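PDB 6EU4: tail spike protein from Acinetobacter phage vB_AbaP_AS12, which probably recognises and cleaves the capsular polysaccharide of its host, Acinetobacter baumannii, as a trimeric tailspike during adsorption of the phage. Local coordinates for residues Arg162-Lys167 against Thr262-Asn267; Thr152-Leu157 against Asp172-Met177. All blocks are in the same frame, centred on the assembly; numbering follows the deposited sequence.

In the fold
Three of the four segments lie on one excursion from the parallel beta-helix of the tailspike, between strands 148-151 and 175-179; the fourth, 262-267, is a later loop, between strands 253-257 and 268-274. Along the excursion, 152-157 leaves strand 148-151, 162-167 forms the tip of the hairpin of strands 161-164 and 167-170, and 172-177 leads back into strand 175-179. Interaction 2 thus joins the two flanks of this hairpin excursion, whereas interaction 1 fastens its tip to 262-267, 95 residues further on. Their centres are 21 Å apart and their nearest atoms about 8 Å, so they do not touch. Neither is contacted by another chain of the assembly.

Interaction 1 (Arg162-Lys167 against Thr262-Asn267); sequences RTINGK and TAWTPN
One hydrogen bond grips Ile164 O, from Lys167 N at 3.0 Å, and the edge of Trp264 closes on the same oxygen without bonding it. The bond closes the type I' beta turn of a hairpin in which Asn165 and Gly166 are the two central residues; Ile164 N returns a bond to Lys167 O, giving the reciprocal pair that closes a beta hairpin with a two-residue loop. At the ring edge, Trp264 CZ3 lies 3.3 Å from Ile164 O, near the ring plane. With CG anti to the backbone N (chi1 -167°), the indole extends from the loop 262-267 to the hairpin tip, its NE1 held by Asp237 beyond the two segments. Ile164 CG2, likewise anti to its own N, meets Trp264 CZ3 at 3.7 Å. Asn165 comes obliquely to the ring, CB standing 3.8 Å from Trp264 CH2, and its amide plane is turned 64° from the indole. At the base of the ring an ST turn sets the backbone: Trp264 N donates to Thr262 OG1. Lys167 bends at chi2 (-63°), which carries its methylenes along the carbonyl of Ala263, CD being 3.4 Å from Ala263 O. The ammonium reaches that oxygen through a single water, which accepts from Lys167 NZ at 3.0 Å and donates to Ala263 O at 2.9 Å.

Interaction 2 (Thr152-Leu157 against Asp172-Met177); sequences TTNNTL and DVDAIM
Asp174 carries the polar half of this contact between the loop 152-157 and the chain entering strand 175-179, at the edge of the parallel beta-helix, and its side chain extends with CG anti to the backbone N (chi1 179°). Asp174 CB lies 3.7 Å from Asn154 O, and CG lies closer to the same carbonyl oxygen. At the tip the two oxygens divide their work. Asp174 OD2 takes, on its syn lone pair, the amide hydrogen of Asn154 ND2 at 2.9 Å with an N-H...O angle of 150°; the acceptor sits nearly in the amide plane, although amide and carboxylate planes are 81° apart. OD1 takes a salt bridge from Lys151 NZ and a hydrogen bond with Tyr200 OH, a pairing that should favour the ionised carboxylate. Asn154 ND2 is itself shared with Thr206 O, so its amide rotation is fixed by two acceptors.

Further along, the joining is mostly backbone to side chain. Thr156 lays its methyl CG2 against the peptide after Val173, 3.4 Å from Val173 C, while Thr156 OG1 donates to Leu157 O at 2.7 Å. One water bridges the two main chains, accepting from Leu157 N at 2.8 Å and donating to Val173 O at 2.7 Å. Leu157 O also comes 3.1 Å from Asp172 CG; that carboxylate is occupied by the backbone N-H groups of Leu159 and Gly160, one on each oxygen. An ST turn at Thr153, whose OG1 accepts from Asn155 N, shapes the start of 152-157.

The contact sits among strands: 152-157 follows strand 148-151, and 172-177 enters strand 175-179, which turns a corner at Ile176 and Met177 and pairs in parallel with strands 131-133 and 211-212, with Ile176 packed on Phe149 and Leu198.

Interaction 1 (Arg162-Lys167 against Thr262-Asn267)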
loop_
_atom_site.group_PDB
_atom_site.type_symbol
_atom_site.label_atom_id
_atom_site.label_comp_id
_atom_site.label_asym_id
_atom_site.label_seq_id
_atom_site.Cartn_x
_atom_site.Cartn_y
_atom_site.Cartn_z
ATOM N N ARG A 162 -6.572 28.949 28.365
ATOM C CA ARG A 162 -7.920 28.411 28.243
ATOM C C ARG A 162 -7.931 26.922 28.577
ATOM O O ARG A 162 -7.107 26.156 28.062
ATOM C CB ARG A 162 -8.442 28.644 26.826
ATOM C CG ARG A 162 -9.767 28.014 26.537
ATOM C CD ARG A 162 -10.112 28.149 25.050
ATOM N NE ARG A 162 -11.127 27.182 24.671
ATOM C CZ ARG A 162 -11.500 26.934 23.414
ATOM N NH1 ARG A 162 -10.944 27.595 22.410
ATOM N NH2 ARG A 162 -12.433 26.023 23.167
ATOM N N THR A 163 -8.886 26.505 29.414
ATOM C CA THR A 163 -9.028 25.097 29.767
ATOM C C THR A 163 -9.911 24.408 28.740
ATOM O O THR A 163 -11.055 24.822 28.521
ATOM C CB THR A 163 -9.619 24.928 31.165
ATOM O OG1 THR A 163 -8.718 25.491 32.114
ATOM C CG2 THR A 163 -9.846 23.451 31.495
ATOM N N ILE A 164 -9.373 23.354 28.135
ATOM C CA ILE A 164 -10.064 22.543 27.144
ATOM C C ILE A 164 -9.983 21.099 27.615
ATOM O O ILE A 164 -8.880 20.559 27.782
ATOM C CB ILE A 164 -9.431 22.683 25.750
ATOM C CG1 ILE A 164 -9.376 24.149 25.326
ATOM C CG2 ILE A 164 -10.212 21.842 24.751
ATOM C CD1 ILE A 164 -8.696 24.383 23.948
ATOM N N ASN A 165 -11.136 20.476 27.836
ATOM C CA ASN A 165 -11.180 19.079 28.267
ATOM C C ASN A 165 -10.202 18.836 29.424
ATOM O O ASN A 165 -9.413 17.892 29.418
ATOM C CB ASN A 165 -10.874 18.157 27.095
ATOM C CG ASN A 165 -11.123 16.683 27.407
ATOM O OD1 ASN A 165 -11.901 16.344 28.286
ATOM N ND2 ASN A 165 -10.455 15.798 26.650
ATOM N N GLY A 166 -10.236 19.734 30.410
ATOM C CA GLY A 166 -9.457 19.588 31.630
ATOM C C GLY A 166 -8.007 20.016 31.557
ATOM O O GLY A 166 -7.315 19.951 32.586
ATOM N N LYS A 167 -7.529 20.479 30.406
ATOM C CA LYS A 167 -6.125 20.845 30.221
ATOM C C LYS A 167 -6.014 22.319 29.866
ATOM O O LYS A 167 -6.753 22.825 29.018
ATOM C CB LYS A 167 -5.456 20.006 29.113
ATOM C CG LYS A 167 -5.564 18.503 29.328
ATOM C CD LYS A 167 -4.851 18.070 30.581
ATOM C CE LYS A 167 -4.806 16.553 30.695
ATOM N NZ LYS A 167 -3.965 16.179 31.874
ATOM N N THR A 262 2.773 20.544 25.467
ATOM C CA THR A 262 1.596 21.161 26.083
ATOM C C THR A 262 1.046 20.227 27.160
ATOM O O THR A 262 1.504 19.089 27.338
ATOM C CB THR A 262 0.485 21.486 25.060
ATOM O OG1 THR A 262 -0.285 20.300 24.764
ATOM C CG2 THR A 262 1.063 22.071 23.774
ATOM N N ALA A 263 0.022 20.706 27.875
ATOM C CA ALA A 263 -0.632 19.889 28.889
ATOM C C ALA A 263 -1.471 18.764 28.292
ATOM O O ALA A 263 -1.868 17.845 29.016
ATOM C CB ALA A 263 -1.533 20.768 29.763
ATOM N N TRP A 264 -1.770 18.826 27.003
ATOM C CA TRP A 264 -2.619 17.822 26.366
ATOM C C TRP A 264 -1.811 16.569 26.061
ATOM O O TRP A 264 -0.703 16.653 25.526
ATOM C CB TRP A 264 -3.189 18.398 25.079
ATOM C CG TRP A 264 -4.296 17.662 24.439
ATOM C CD1 TRP A 264 -4.201 16.567 23.615
ATOM C CD2 TRP A 264 -5.685 17.995 24.508
ATOM N NE1 TRP A 264 -5.448 16.204 23.181
ATOM C CE2 TRP A 264 -6.377 17.060 23.713
ATOM C CE3 TRP A 264 -6.409 18.997 25.165
ATOM C CZ2 TRP A 264 -7.757 17.091 23.563
ATOM C CZ3 TRP A 264 -7.780 19.027 25.018
ATOM C CH2 TRP A 264 -8.443 18.077 24.220
ATOM N N THR A 265 -2.368 15.414 26.385
ATOM C CA THR A 265 -1.686 14.158 26.085
ATOM C C THR A 265 -1.652 13.880 24.583
ATOM O O THR A 265 -2.723 13.741 23.966
ATOM C CB THR A 265 -2.388 13.021 26.812
ATOM O OG1 THR A 265 -2.253 13.232 28.231
ATOM C CG2 THR A 265 -1.797 11.684 26.423
ATOM N N PRO A 266 -0.473 13.730 23.971
ATOM C CA PRO A 266 -0.418 13.433 22.533
ATOM C C PRO A 266 -1.148 12.156 22.165
ATOM O O PRO A 266 -1.015 11.116 22.815
ATOM C CB PRO A 266 1.082 13.299 22.252
ATOM C CG PRO A 266 1.718 14.147 23.274
ATOM C CD PRO A 266 0.873 13.986 24.512
ATOM N N ASN A 267 -1.906 12.244 21.080
ATOM C CA ASN A 267 -2.583 11.098 20.491
ATOM C C ASN A 267 -3.058 11.508 19.113
ATOM O O ASN A 267 -3.522 12.632 18.941
ATOM C CB ASN A 267 -3.778 10.647 21.339
ATOM C CG ASN A 267 -4.366 9.339 20.856
ATOM O OD1 ASN A 267 -5.506 9.277 20.387
ATOM N ND2 ASN A 267 -3.576 8.289 20.938
HETATM O O HOH W 1 -1.257 17.504 31.846
#

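Interaction 2 (Thr152-Leu157 against Asp172-Met177)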
loop_
_atom_site.group_PDB
_atom_site.type_symbol
_atom_site.label_atom_id
_atom_site.label_comp_id
_atom_site.label_asym_id
_atom_site.label_seq_id
_atom_site.Cartn_x
_atom_site.Cartn_y
_atom_site.Cartn_z
ATOM N N THR A 152 5.420 39.324 9.282
ATOM C CA THR A 152 6.536 40.265 9.291
ATOM C C THR A 152 7.169 40.461 10.661
ATOM O O THR A 152 8.099 41.274 10.793
ATOM C CB THR A 152 6.073 41.634 8.786
ATOM O OG1 THR A 152 5.126 42.180 9.709
ATOM C CG2 THR A 152 5.423 41.512 7.409
ATOM N N THR A 153 6.671 39.786 11.677
ATOM C CA THR A 153 7.148 39.930 13.046
ATOM C C THR A 153 7.173 38.561 13.703
ATOM O O THR A 153 6.692 37.567 13.143
ATOM C CB THR A 153 6.229 40.810 13.901
ATOM O OG1 THR A 153 5.044 40.044 14.200
ATOM C CG2 THR A 153 5.857 42.110 13.193
ATOM N N ASN A 154 7.670 38.537 14.940
ATOM C CA ASN A 154 7.553 37.366 15.798
ATOM C C ASN A 154 6.430 37.516 16.825
ATOM O O ASN A 154 6.417 36.793 17.825
ATOM C CB ASN A 154 8.887 37.101 16.503
ATOM C CG ASN A 154 10.026 36.880 15.518
ATOM O OD1 ASN A 154 10.960 37.689 15.441
ATOM N ND2 ASN A 154 9.933 35.816 14.731
ATOM N N ASN A 155 5.484 38.423 16.588
ATOM C CA ASN A 155 4.427 38.670 17.550
ATOM C C ASN A 155 3.480 37.477 17.616
ATOM O O ASN A 155 3.356 36.692 16.668
ATOM C CB ASN A 155 3.637 39.922 17.190
ATOM C CG ASN A 155 4.454 41.179 17.308
ATOM O OD1 ASN A 155 5.513 41.193 17.932
ATOM N ND2 ASN A 155 3.969 42.243 16.696
ATOM N N THR A 156 2.792 37.367 18.748
ATOM C CA THR A 156 1.863 36.273 19.008
ATOM C C THR A 156 0.428 36.788 19.098
ATOM O O THR A 156 0.160 37.994 19.121
ATOM C CB THR A 156 2.213 35.548 20.315
ATOM O OG1 THR A 156 1.886 36.384 21.442
ATOM C CG2 THR A 156 3.694 35.185 20.387
ATOM N N LEU A 157 -0.506 35.843 19.190
ATOM C CA LEU A 157 -1.847 36.181 19.640
ATOM C C LEU A 157 -1.801 36.610 21.106
ATOM O O LEU A 157 -0.811 36.406 21.815
ATOM C CB LEU A 157 -2.791 34.990 19.470
ATOM C CG LEU A 157 -3.035 34.501 18.034
ATOM C CD1 LEU A 157 -3.765 33.161 18.032
ATOM C CD2 LEU A 157 -3.836 35.552 17.287
ATOM N N ASP A 172 -0.774 31.405 22.370
ATOM C CA ASP A 172 -0.034 32.648 22.143
ATOM C C ASP A 172 1.429 32.338 21.803
ATOM O O ASP A 172 2.366 32.682 22.533
ATOM C CB ASP A 172 -0.137 33.556 23.364
ATOM C CG ASP A 172 -1.583 34.016 23.656
ATOM O OD1 ASP A 172 -2.490 33.778 22.826
ATOM O OD2 ASP A 172 -1.806 34.640 24.722
ATOM N N VAL A 173 1.598 31.668 20.671
ATOM C CA VAL A 173 2.902 31.285 20.147
ATOM C C VAL A 173 3.209 32.116 18.911
ATOM O O VAL A 173 2.327 32.720 18.293
ATOM C CB VAL A 173 2.966 29.779 19.801
ATOM C CG1 VAL A 173 2.619 28.936 21.007
ATOM C CG2 VAL A 173 2.036 29.439 18.674
ATOM N N ASP A 174 4.492 32.135 18.544
ATOM C CA ASP A 174 4.927 32.791 17.311
ATOM C C ASP A 174 4.667 31.833 16.151
ATOM O O ASP A 174 5.441 30.902 15.918
ATOM C CB ASP A 174 6.401 33.170 17.378
ATOM C CG ASP A 174 6.880 33.845 16.095
ATOM O OD1 ASP A 174 6.019 34.264 15.291
ATOM O OD2 ASP A 174 8.106 33.957 15.899
ATOM N N ALA A 175 3.563 32.065 15.444
ATOM C CA ALA A 175 3.118 31.259 14.321
ATOM C C ALA A 175 2.488 32.182 13.289
ATOM O O ALA A 175 2.182 33.339 13.584
ATOM C CB ALA A 175 2.108 30.200 14.756
ATOM N N ILE A 176 2.327 31.684 12.065
ATOM C CA ILE A 176 1.662 32.463 11.020
ATOM C C ILE A 176 0.163 32.268 11.077
ATOM O O ILE A 176 -0.609 33.236 11.052
ATOM C CB ILE A 176 2.214 32.101 9.623
ATOM C CG1 ILE A 176 3.735 32.251 9.608
ATOM C CG2 ILE A 176 1.576 32.987 8.567
ATOM C CD1 ILE A 176 4.376 31.742 8.334
HETATM N N MSE A 177 -0.251 31.012 11.164
HETATM C CA MSE A 177 -1.654 30.642 11.270
HETATM C C MSE A 177 -1.826 29.645 12.425
HETATM O O MSE A 177 -0.952 28.806 12.667
HETATM C CB MSE A 177 -2.145 30.049 9.928
HETATM C CG MSE A 177 -3.607 30.005 9.756
HETATM SE SE MSE A 177 -3.986 29.491 7.879
HETATM C CE MSE A 177 -5.702 30.298 7.817
HETATM O O HOH W 2 -0.291 33.072 18.646
#